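Fatty acid synthase 1, isoform A (Drosophila melanogaster, PDB 6FN6) probably carries out de novo synthesis of long-chain saturated fatty acids from acetyl-CoA and malonyl-CoA with NADPH, this piece being its dehydratase, enoylreductase and ketoreductase region. Local coordinates at residues G162-V167 and M174-Q179; V427-Q432 and L536-I541; S869-Q874 and F880-S885; Y1041-S1046 and E1086-S1091. All coordinates share one frame; numbering follows the deposited sequence.

Interaction 1. Residues G162-V167 and M174-Q179; sequences GKLQWV and MDTMLQ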
# COMPACT_ATOMS: atom_id res chain seq x y z
N GLY A 162 -7.41 -25.99 25.40
CA GLY A 162 -8.79 -26.36 25.65
C GLY A 162 -9.25 -27.46 24.72
O GLY A 162 -8.43 -28.12 24.07
N LYS A 163 -10.56 -27.67 24.66
CA LYS A 163 -11.13 -28.71 23.81
C LYS A 163 -12.42 -28.25 23.13
O LYS A 163 -13.22 -27.51 23.71
CB LYS A 163 -11.38 -29.98 24.62
CG LYS A 163 -10.11 -30.65 25.11
CD LYS A 163 -10.12 -32.15 24.85
CE LYS A 163 -8.70 -32.70 24.79
NZ LYS A 163 -7.92 -32.37 26.02
N LEU A 164 -12.60 -28.68 21.88
CA LEU A 164 -13.77 -28.34 21.09
C LEU A 164 -14.45 -29.61 20.61
O LEU A 164 -13.79 -30.54 20.15
CB LEU A 164 -13.39 -27.46 19.90
CG LEU A 164 -12.35 -26.37 20.17
CD1 LEU A 164 -11.90 -25.71 18.88
CD2 LEU A 164 -12.90 -25.33 21.13
N GLN A 165 -15.78 -29.66 20.70
CA GLN A 165 -16.51 -30.85 20.27
C GLN A 165 -16.65 -30.87 18.75
O GLN A 165 -16.45 -29.85 18.09
CB GLN A 165 -17.89 -30.91 20.94
CG GLN A 165 -18.80 -29.74 20.61
CD GLN A 165 -20.12 -29.81 21.36
OE1 GLN A 165 -20.17 -30.25 22.51
NE2 GLN A 165 -21.20 -29.37 20.72
N TRP A 166 -16.98 -32.04 18.21
CA TRP A 166 -17.16 -32.20 16.77
C TRP A 166 -18.52 -32.83 16.48
O TRP A 166 -18.80 -33.95 16.91
CB TRP A 166 -16.05 -33.06 16.18
CG TRP A 166 -16.27 -33.37 14.73
CD1 TRP A 166 -16.67 -34.55 14.19
CD2 TRP A 166 -16.11 -32.46 13.63
NE1 TRP A 166 -16.76 -34.44 12.82
CE2 TRP A 166 -16.43 -33.17 12.46
CE3 TRP A 166 -15.74 -31.12 13.53
CZ2 TRP A 166 -16.37 -32.58 11.19
CZ3 TRP A 166 -15.69 -30.53 12.28
CH2 TRP A 166 -16.00 -31.26 11.13
N VAL A 167 -19.36 -32.10 15.76
CA VAL A 167 -20.69 -32.58 15.41
C VAL A 167 -20.88 -32.59 13.90
O VAL A 167 -21.97 -32.31 13.40
CB VAL A 167 -21.78 -31.72 16.09
CG1 VAL A 167 -21.70 -31.86 17.60
CG2 VAL A 167 -21.66 -30.26 15.68
N MET A 174 -15.22 -24.33 13.51
CA MET A 174 -14.26 -23.26 13.27
C MET A 174 -14.66 -22.01 14.04
O MET A 174 -13.80 -21.24 14.47
CB MET A 174 -14.14 -22.96 11.77
CG MET A 174 -13.32 -24.00 11.01
SD MET A 174 -12.73 -23.47 9.39
CE MET A 174 -14.26 -23.37 8.46
N ASP A 175 -15.96 -21.81 14.24
CA ASP A 175 -16.43 -20.67 15.03
C ASP A 175 -15.96 -20.78 16.48
O ASP A 175 -15.52 -19.80 17.07
CB ASP A 175 -17.95 -20.56 14.99
CG ASP A 175 -18.47 -19.32 15.70
OD1 ASP A 175 -17.94 -18.22 15.44
OD2 ASP A 175 -19.40 -19.45 16.52
N THR A 176 -16.06 -21.97 17.06
CA THR A 176 -15.64 -22.17 18.45
C THR A 176 -14.14 -21.91 18.60
O THR A 176 -13.68 -21.57 19.69
CB THR A 176 -15.97 -23.60 18.95
OG1 THR A 176 -15.43 -24.57 18.06
CG2 THR A 176 -17.48 -23.78 19.05
N MET A 177 -13.39 -22.08 17.52
CA MET A 177 -11.97 -21.72 17.53
C MET A 177 -11.81 -20.21 17.69
O MET A 177 -10.89 -19.75 18.36
CB MET A 177 -11.28 -22.19 16.24
CG MET A 177 -11.29 -23.70 16.04
SD MET A 177 -10.41 -24.22 14.55
CE MET A 177 -8.75 -23.68 14.92
N LEU A 178 -12.70 -19.44 17.07
CA LEU A 178 -12.68 -17.99 17.20
C LEU A 178 -13.17 -17.58 18.59
O LEU A 178 -12.64 -16.64 19.19
CB LEU A 178 -13.53 -17.32 16.13
CG LEU A 178 -13.23 -17.69 14.67
CD1 LEU A 178 -14.02 -16.79 13.73
CD2 LEU A 178 -11.74 -17.60 14.38
N GLN A 179 -14.19 -18.27 19.08
CA GLN A 179 -14.68 -18.04 20.43
C GLN A 179 -13.53 -18.22 21.41
O GLN A 179 -13.35 -17.42 22.32
CB GLN A 179 -15.83 -18.99 20.77
CG GLN A 179 -17.04 -18.87 19.88
CD GLN A 179 -18.11 -19.87 20.24
OE1 GLN A 179 -17.99 -20.59 21.24
NE2 GLN A 179 -19.17 -19.94 19.44
O HOH W 1 -17.07 -27.11 18.31

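Interaction 2. Residues V427-Q432 and L536-I541; sequences VAVQEQ and LEKDLI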
# COMPACT_ATOMS: atom_id res chain seq x y z
N VAL A 427 -66.36 6.16 57.03
CA VAL A 427 -65.35 6.59 57.98
C VAL A 427 -64.10 7.02 57.23
O VAL A 427 -63.77 6.47 56.18
CB VAL A 427 -65.02 5.46 58.99
CG1 VAL A 427 -64.34 4.29 58.29
CG2 VAL A 427 -64.16 5.99 60.13
N ALA A 428 -63.40 8.03 57.75
CA ALA A 428 -62.18 8.47 57.12
C ALA A 428 -61.04 7.53 57.49
O ALA A 428 -60.53 7.56 58.62
CB ALA A 428 -61.85 9.90 57.52
N VAL A 429 -60.66 6.68 56.55
CA VAL A 429 -59.60 5.71 56.77
C VAL A 429 -58.27 6.45 56.86
O VAL A 429 -57.47 6.18 57.75
CB VAL A 429 -59.58 4.65 55.66
CG1 VAL A 429 -58.34 3.76 55.78
CG2 VAL A 429 -60.85 3.81 55.71
N GLN A 430 -58.03 7.36 55.93
CA GLN A 430 -56.81 8.17 55.95
C GLN A 430 -57.11 9.63 55.67
O GLN A 430 -58.07 9.96 54.97
CB GLN A 430 -55.80 7.65 54.92
CG GLN A 430 -55.12 6.35 55.31
CD GLN A 430 -53.78 6.15 54.64
OE1 GLN A 430 -52.86 5.57 55.22
NE2 GLN A 430 -53.66 6.63 53.40
N GLU A 431 -56.28 10.51 56.22
CA GLU A 431 -56.33 11.93 55.92
C GLU A 431 -54.93 12.46 55.68
O GLU A 431 -54.13 12.56 56.61
CB GLU A 431 -57.01 12.71 57.04
CG GLU A 431 -58.51 12.54 57.11
CD GLU A 431 -59.12 13.20 58.33
OE1 GLU A 431 -58.39 13.91 59.05
OE2 GLU A 431 -60.33 13.02 58.55
N GLN A 432 -54.63 12.78 54.43
CA GLN A 432 -53.32 13.30 54.06
C GLN A 432 -53.44 14.74 53.60
O GLN A 432 -54.23 15.07 52.72
CB GLN A 432 -52.68 12.44 52.97
CG GLN A 432 -51.38 13.00 52.40
CD GLN A 432 -50.32 13.21 53.47
OE1 GLN A 432 -49.85 12.25 54.09
NE2 GLN A 432 -49.93 14.46 53.69
N LEU A 536 -59.68 -0.64 64.11
CA LEU A 536 -59.96 -1.95 63.55
C LEU A 536 -61.32 -1.97 62.87
O LEU A 536 -61.64 -2.90 62.13
CB LEU A 536 -59.89 -3.01 64.65
CG LEU A 536 -58.55 -3.13 65.38
CD1 LEU A 536 -58.61 -4.18 66.46
CD2 LEU A 536 -57.41 -3.43 64.41
N GLU A 537 -62.11 -0.92 63.10
CA GLU A 537 -63.39 -0.77 62.43
C GLU A 537 -63.21 -0.37 60.96
O GLU A 537 -64.17 -0.33 60.20
CB GLU A 537 -64.25 0.27 63.14
CG GLU A 537 -65.02 -0.28 64.33
CD GLU A 537 -65.78 0.80 65.07
OE1 GLU A 537 -66.29 0.52 66.18
OE2 GLU A 537 -65.87 1.94 64.55
N LYS A 538 -61.97 -0.09 60.58
CA LYS A 538 -61.64 0.23 59.20
C LYS A 538 -61.42 -1.04 58.39
O LYS A 538 -61.57 -1.04 57.16
CB LYS A 538 -60.38 1.10 59.14
CG LYS A 538 -60.47 2.35 59.99
CD LYS A 538 -59.29 3.26 59.73
CE LYS A 538 -59.35 4.51 60.59
NZ LYS A 538 -58.05 5.24 60.55
N ASP A 539 -61.08 -2.12 59.08
CA ASP A 539 -60.91 -3.43 58.46
C ASP A 539 -59.73 -3.42 57.48
O ASP A 539 -59.79 -4.04 56.42
CB ASP A 539 -62.19 -3.86 57.75
CG ASP A 539 -62.26 -5.36 57.54
OD1 ASP A 539 -61.72 -6.11 58.38
OD2 ASP A 539 -62.85 -5.79 56.52
N LEU A 540 -58.66 -2.72 57.86
CA LEU A 540 -57.42 -2.72 57.10
C LEU A 540 -56.61 -3.96 57.48
O LEU A 540 -56.56 -4.34 58.65
CB LEU A 540 -56.61 -1.45 57.36
CG LEU A 540 -57.32 -0.12 57.13
CD1 LEU A 540 -56.39 1.03 57.48
CD2 LEU A 540 -57.81 0.01 55.69
N ILE A 541 -55.96 -4.58 56.50
CA ILE A 541 -55.20 -5.79 56.78
C ILE A 541 -53.90 -5.45 57.49
O ILE A 541 -53.35 -6.27 58.23
CB ILE A 541 -54.93 -6.61 55.50
CG1 ILE A 541 -54.03 -5.85 54.52
CG2 ILE A 541 -56.24 -6.98 54.82
CD1 ILE A 541 -53.41 -6.74 53.47

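Interaction 3. Residues S869-Q874 and F880-S885; sequences SVFNDQ and FRFMAS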
# COMPACT_ATOMS: atom_id res chain seq x y z
N SER A 869 -12.72 28.87 20.99
CA SER A 869 -14.17 28.88 21.10
C SER A 869 -14.51 28.32 22.47
O SER A 869 -14.57 27.10 22.65
CB SER A 869 -14.83 28.07 19.99
OG SER A 869 -14.36 28.49 18.71
N VAL A 870 -14.70 29.21 23.44
CA VAL A 870 -14.79 28.81 24.84
C VAL A 870 -16.22 28.47 25.24
O VAL A 870 -17.17 29.13 24.84
CB VAL A 870 -14.23 29.91 25.76
CG1 VAL A 870 -14.11 29.41 27.19
CG2 VAL A 870 -12.87 30.40 25.25
N PHE A 871 -16.34 27.42 26.06
CA PHE A 871 -17.63 27.03 26.63
C PHE A 871 -17.45 26.81 28.14
O PHE A 871 -16.42 26.30 28.57
CB PHE A 871 -18.15 25.75 25.96
CG PHE A 871 -18.41 25.90 24.49
CD1 PHE A 871 -17.39 25.77 23.57
CD2 PHE A 871 -19.69 26.17 24.03
CE1 PHE A 871 -17.62 25.91 22.22
CE2 PHE A 871 -19.94 26.30 22.67
CZ PHE A 871 -18.90 26.17 21.77
N ASN A 872 -18.45 27.18 28.93
CA ASN A 872 -18.36 27.00 30.38
C ASN A 872 -18.76 25.58 30.77
O ASN A 872 -19.13 24.78 29.92
CB ASN A 872 -19.22 28.03 31.12
CG ASN A 872 -20.67 28.00 30.70
OD1 ASN A 872 -21.18 26.98 30.24
ND2 ASN A 872 -21.36 29.13 30.85
N ASP A 873 -18.67 25.28 32.06
CA ASP A 873 -18.84 23.91 32.55
C ASP A 873 -20.23 23.34 32.23
O ASP A 873 -20.41 22.12 32.21
CB ASP A 873 -18.60 23.85 34.06
CG ASP A 873 -19.39 24.88 34.83
OD1 ASP A 873 -19.92 25.82 34.20
OD2 ASP A 873 -19.48 24.76 36.07
N GLN A 874 -21.19 24.21 31.97
CA GLN A 874 -22.56 23.78 31.70
C GLN A 874 -22.79 23.49 30.22
O GLN A 874 -23.70 22.74 29.86
CB GLN A 874 -23.56 24.84 32.17
CG GLN A 874 -23.56 25.07 33.68
CD GLN A 874 -23.87 23.81 34.46
OE1 GLN A 874 -24.49 22.88 33.94
NE2 GLN A 874 -23.45 23.78 35.72
N PHE A 880 -18.97 19.98 22.50
CA PHE A 880 -18.68 18.79 21.71
C PHE A 880 -19.37 18.82 20.35
O PHE A 880 -18.73 18.58 19.32
CB PHE A 880 -19.09 17.52 22.46
CG PHE A 880 -18.01 16.98 23.36
CD1 PHE A 880 -17.73 17.58 24.57
CD2 PHE A 880 -17.29 15.86 22.99
CE1 PHE A 880 -16.74 17.08 25.39
CE2 PHE A 880 -16.30 15.35 23.80
CZ PHE A 880 -16.02 15.96 25.01
N ARG A 881 -20.67 19.09 20.34
CA ARG A 881 -21.43 19.15 19.10
C ARG A 881 -20.84 20.21 18.17
O ARG A 881 -20.87 20.05 16.95
CB ARG A 881 -22.90 19.45 19.38
CG ARG A 881 -23.63 18.27 20.01
CD ARG A 881 -25.13 18.51 20.10
NE ARG A 881 -25.82 17.36 20.68
CZ ARG A 881 -26.12 16.25 20.01
NH1 ARG A 881 -25.79 16.13 18.73
NH2 ARG A 881 -26.75 15.26 20.62
N PHE A 882 -20.31 21.28 18.75
CA PHE A 882 -19.75 22.37 17.97
C PHE A 882 -18.47 21.94 17.26
O PHE A 882 -18.23 22.33 16.11
CB PHE A 882 -19.47 23.58 18.87
CG PHE A 882 -18.89 24.75 18.13
CD1 PHE A 882 -19.69 25.54 17.33
CD2 PHE A 882 -17.55 25.08 18.26
CE1 PHE A 882 -19.17 26.63 16.65
CE2 PHE A 882 -17.02 26.16 17.59
CZ PHE A 882 -17.83 26.94 16.78
N MET A 883 -17.65 21.14 17.92
CA MET A 883 -16.40 20.68 17.32
C MET A 883 -16.69 19.62 16.26
O MET A 883 -16.01 19.56 15.24
CB MET A 883 -15.44 20.13 18.37
CG MET A 883 -14.07 19.80 17.80
SD MET A 883 -12.81 19.43 19.03
CE MET A 883 -11.37 19.30 17.97
N ALA A 884 -17.68 18.79 16.52
CA ALA A 884 -18.06 17.74 15.58
C ALA A 884 -18.48 18.32 14.24
O ALA A 884 -18.21 17.75 13.19
CB ALA A 884 -19.19 16.89 16.17
N SER A 885 -19.15 19.47 14.28
CA SER A 885 -19.66 20.11 13.08
C SER A 885 -18.53 20.42 12.10
O SER A 885 -18.63 20.12 10.91
CB SER A 885 -20.42 21.39 13.43
OG SER A 885 -19.55 22.35 14.00

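Interaction 4. Residues Y1041-S1046 and E1086-S1091; sequences YLDQFS and EQRQVS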
# COMPACT_ATOMS: atom_id res chain seq x y z
N TYR A 1041 -26.20 -12.27 64.27
CA TYR A 1041 -24.93 -12.28 64.98
C TYR A 1041 -23.93 -11.31 64.35
O TYR A 1041 -23.19 -10.63 65.06
CB TYR A 1041 -24.34 -13.69 65.00
CG TYR A 1041 -25.06 -14.65 65.94
CD1 TYR A 1041 -25.55 -14.23 67.17
CD2 TYR A 1041 -25.23 -15.98 65.59
CE1 TYR A 1041 -26.20 -15.11 68.01
CE2 TYR A 1041 -25.87 -16.87 66.43
CZ TYR A 1041 -26.36 -16.42 67.64
OH TYR A 1041 -27.00 -17.31 68.48
N LEU A 1042 -23.88 -11.26 63.02
CA LEU A 1042 -23.02 -10.31 62.33
C LEU A 1042 -23.37 -8.88 62.72
O LEU A 1042 -22.48 -8.05 62.95
CB LEU A 1042 -23.12 -10.48 60.81
CG LEU A 1042 -22.42 -11.71 60.23
CD1 LEU A 1042 -22.82 -11.92 58.78
CD2 LEU A 1042 -20.92 -11.58 60.35
N ASP A 1043 -24.66 -8.60 62.82
CA ASP A 1043 -25.13 -7.30 63.27
C ASP A 1043 -24.61 -7.02 64.67
O ASP A 1043 -24.04 -5.96 64.94
CB ASP A 1043 -26.66 -7.24 63.26
CG ASP A 1043 -27.21 -6.08 64.08
OD1 ASP A 1043 -26.55 -5.02 64.12
OD2 ASP A 1043 -28.29 -6.24 64.69
N GLN A 1044 -24.80 -7.98 65.56
CA GLN A 1044 -24.49 -7.82 66.98
C GLN A 1044 -23.00 -7.54 67.22
O GLN A 1044 -22.65 -6.58 67.91
CB GLN A 1044 -24.92 -9.08 67.73
CG GLN A 1044 -24.51 -9.14 69.19
CD GLN A 1044 -24.99 -10.41 69.86
OE1 GLN A 1044 -25.85 -11.12 69.34
NE2 GLN A 1044 -24.42 -10.72 71.02
N PHE A 1045 -22.14 -8.35 66.63
CA PHE A 1045 -20.70 -8.28 66.91
C PHE A 1045 -19.98 -7.19 66.12
O PHE A 1045 -18.94 -6.71 66.54
CB PHE A 1045 -20.05 -9.63 66.63
CG PHE A 1045 -20.49 -10.72 67.57
CD1 PHE A 1045 -20.13 -10.69 68.91
CD2 PHE A 1045 -21.27 -11.77 67.12
CE1 PHE A 1045 -20.53 -11.68 69.77
CE2 PHE A 1045 -21.68 -12.77 67.98
CZ PHE A 1045 -21.31 -12.72 69.31
N SER A 1046 -20.53 -6.82 64.96
CA SER A 1046 -19.92 -5.76 64.16
C SER A 1046 -19.98 -4.44 64.91
O SER A 1046 -19.09 -3.59 64.77
CB SER A 1046 -20.62 -5.64 62.80
OG SER A 1046 -21.98 -5.28 62.94
N GLU A 1086 -33.61 -1.85 60.65
CA GLU A 1086 -34.34 -0.77 61.31
C GLU A 1086 -33.77 -0.54 62.70
O GLU A 1086 -33.49 0.59 63.10
CB GLU A 1086 -35.83 -1.09 61.40
CG GLU A 1086 -36.67 0.06 61.96
CD GLU A 1086 -38.12 -0.31 62.18
OE1 GLU A 1086 -38.41 -1.51 62.39
OE2 GLU A 1086 -38.98 0.60 62.14
N GLN A 1087 -33.60 -1.63 63.44
CA GLN A 1087 -33.10 -1.56 64.81
C GLN A 1087 -31.70 -0.96 64.82
O GLN A 1087 -31.37 -0.14 65.68
CB GLN A 1087 -33.10 -2.95 65.45
CG GLN A 1087 -34.48 -3.46 65.82
CD GLN A 1087 -35.12 -2.67 66.95
OE1 GLN A 1087 -35.74 -1.63 66.72
NE2 GLN A 1087 -34.98 -3.17 68.17
N ARG A 1088 -30.87 -1.39 63.88
CA ARG A 1088 -29.51 -0.89 63.77
C ARG A 1088 -29.51 0.64 63.65
O ARG A 1088 -28.75 1.33 64.35
CB ARG A 1088 -28.80 -1.52 62.57
CG ARG A 1088 -28.24 -2.92 62.84
CD ARG A 1088 -27.52 -3.48 61.62
NE ARG A 1088 -26.38 -2.65 61.23
CZ ARG A 1088 -25.14 -2.79 61.70
NH1 ARG A 1088 -24.86 -3.74 62.59
NH2 ARG A 1088 -24.18 -1.98 61.29
N GLN A 1089 -30.34 1.17 62.76
CA GLN A 1089 -30.43 2.62 62.57
C GLN A 1089 -30.92 3.32 63.83
O GLN A 1089 -30.45 4.41 64.16
CB GLN A 1089 -31.35 2.96 61.40
CG GLN A 1089 -30.75 2.68 60.03
CD GLN A 1089 -31.39 3.51 58.94
OE1 GLN A 1089 -32.04 4.53 59.20
NE2 GLN A 1089 -31.22 3.08 57.69
N VAL A 1090 -31.86 2.70 64.53
CA VAL A 1090 -32.36 3.26 65.78
C VAL A 1090 -31.18 3.48 66.72
O VAL A 1090 -31.04 4.55 67.31
CB VAL A 1090 -33.43 2.35 66.43
CG1 VAL A 1090 -33.75 2.80 67.86
CG2 VAL A 1090 -34.69 2.31 65.58
N SER A 1091 -30.33 2.47 66.83
CA SER A 1091 -29.18 2.52 67.72
C SER A 1091 -27.98 3.23 67.08
O SER A 1091 -26.85 3.12 67.56
CB SER A 1091 -28.78 1.11 68.17
OG SER A 1091 -29.85 0.47 68.84

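Interaction 1. Residues G162-V167 and M174-Q179
Leu-164, at the end of strand 161-164, plugs its side chain against one flank of helix 170-183, where Thr-176 and Met-177 receive it. The dense part is apolar: Leu-164 CD1 rests 3.5 Å from Met-177 CG, the two side chains crossing at about a right angle. Thr-176 runs alongside Leu-164 in the opposite sense, so that its OG1 lies 3.8 Å from Leu-164 CD1, while Leu-164 CD2 is 4.1 Å from Thr-176 CB. One rotation settles this: with CG anti to the carbonyl carbon (chi1 -41°), both leucine methyls end up at the helix. Toward Gln-165 no side chain packs across, and the link is made by a water. It donates to Gln-165 O at 2.8 Å and to Thr-176 OG1 at 3.0 Å, a polar bridge between loop and helix. Thr-176 OG1 is gripped a second time by its hydrogen bond with Phe-173 O, one turn back. The contact belongs to the second of the two hotdog folds of the dehydratase, in which a long helix is wrapped by strands. Asp-175, the predicted proton donor, sits next to Thr-176 in sequence, and the Thr-176 side chain lies about 8 Å from that of His-24, the predicted proton acceptor. Strand 161-164 runs between strands 152-155 and 223-228; Met-177 also touches strands 233-236 and 239-248, and Met-174, Asp-175 and Leu-178 meet helix 34-48 of the first hotdog fold.

Interaction 2. Residues V427-Q432 and L536-I541
Lys-538 turns CG anti to its carbonyl carbon (chi1 -54°) and then runs straight out to NZ, while Val-429 at chi1 172° sets CG1 opposite the backbone N; the two settings bring an ammonium group to the strand backbone and a methyl to Leu-540. Lys-538 NZ gives a hydrogen bond to Val-429 O at 3.0 Å, arriving off the carbonyl axis (C=O...N angle 128°) and tilted from its plane. The aliphatic part of the lysine lies along the strand backbone on both sides of Val-429 CA: CD is 3.9 Å from Val-429 CA, and CE is 3.8 Å from Ala-428 O, in the preceding peptide. Beside it Val-429 and Leu-540 meet tip to tip, Val-429 CG1 being 3.8 Å from Leu-540 CD1. A second bond, to Gln-535 OE1, holds NZ from its own side of the contact. The type I turn from Leu-536 to Asp-539 ends helix 530-536 and presents the lysine. Val-429 lies in a classic beta bulge, since it and Gln-430 both face Leu-442. Strand 426-433 belongs to a sheet with the strand order of class I methyltransferases, consistent with the pseudo-methyltransferase fold of animal fatty acid synthases. The contact thus joins that fold to the pseudo-ketoreductase part, with strands 438-445 and 270-271 flanking 426-433, helix 279-296 packed on Gln-430, and strand 542-546 following the loop.

Interaction 3. Residues S869-Q874 and F880-S885
In the beta-alpha-beta unit of strand 868-872, helix 876-885 and strand 891-895, Phe-871 of the first strand meets Phe-882 in the later part of the helix. Their rings meet obliquely, centroids 5.7 Å apart and planes at 54°, neither parallel nor perpendicular. The point of contact is the far end of Phe-871: its CZ lies 3.9 Å from Phe-882 CG and equally far from Phe-882 CB, so the strand ring pushes in at the base of the helix ring. Phe-882 swings its ring out to the strand because CG stands opposite the backbone N (chi1 -179°). Further out along that ring, CE2 comes to 3.7 Å from Ser-869 OG and 3.8 Å from Ser-869 CB. Residues 869 and 871, two apart on an extended strand, therefore both present side chains to one helical residue. The enoylreductase fold here resembles medium-chain dehydrogenases, and strands 868-872 and 891-895 pair in parallel in the sheet that includes strand 601-611, apart from the parallel sheet of the nucleotide-binding type. The aromatic pair lies on the surface, where Phe-882 also touches Lys-887 and His-888 and Phe-871 touches Val-892. Phe-880 and Met-883, by contrast, pack on strand 601-611 and helix 613-620.

Interaction 4. Residues Y1041-S1046 and E1086-S1091
Helices 1034-1049 and 1072-1090 come nearest in backbone at Asp-1043 and Arg-1088, whose CA atoms are 7.8 Å apart, a gap spanned by their two side chains. Both are connecting helices of the Rossmann-type ketoreductase fold: the first links strands 1005-1011 and 1055-1060, the second strands 1055-1060 and 1096-1099. Across the gap runs a salt bridge, with Arg-1088 NH1 donating to Asp-1043 OD1 at 2.6 Å and an N-H...O angle of 152°. The carboxylate oxygen is used on its anti side, and it lies near the guanidinium plane, at the edge of the group, although the two flat groups stand 74° apart. The side chains slide past each other, so the aspartate also lies against the arginine's aliphatic stem, Asp-1043 CG being 3.5 Å from Arg-1088 CG. A bend at chi3 (61°) folds the guanidinium back toward helix 1034-1049. Other partners grip the buried charges: Asp-1043 OD1 is shared with Arg-1047 NE, Arg-1088 NE bonds to Pro-1094 O, and Phe-1056 makes a cation-pi contact with the guanidinium. Two arginines at one carboxylate oxygen probably favour the ionised aspartate. One turn along the first helix, Ser-1046 OG approaches the edge of the guanidinium, 3.3 Å from Arg-1088 NH1.

From the N terminus the four contacts follow one another in series, and none nests in or crosses another. Interaction 1 closes a short connection from strand to helix within the second hotdog fold of the dehydratase. Interaction 2 closes a far longer loop, 103 residues, and ties the methyltransferase-like sheet to the pseudo-ketoreductase part. Interaction 3 is again local, packing side chains of a strand against the following helix of the enoylreductase. Interaction 4 closes a 39-residue loop between two helices of the ketoreductase. No two touch: interactions 2 and 4 lie closest, with centres about 34 Å apart, whereas interactions 1 and 2 are separated by about 66 Å between centres.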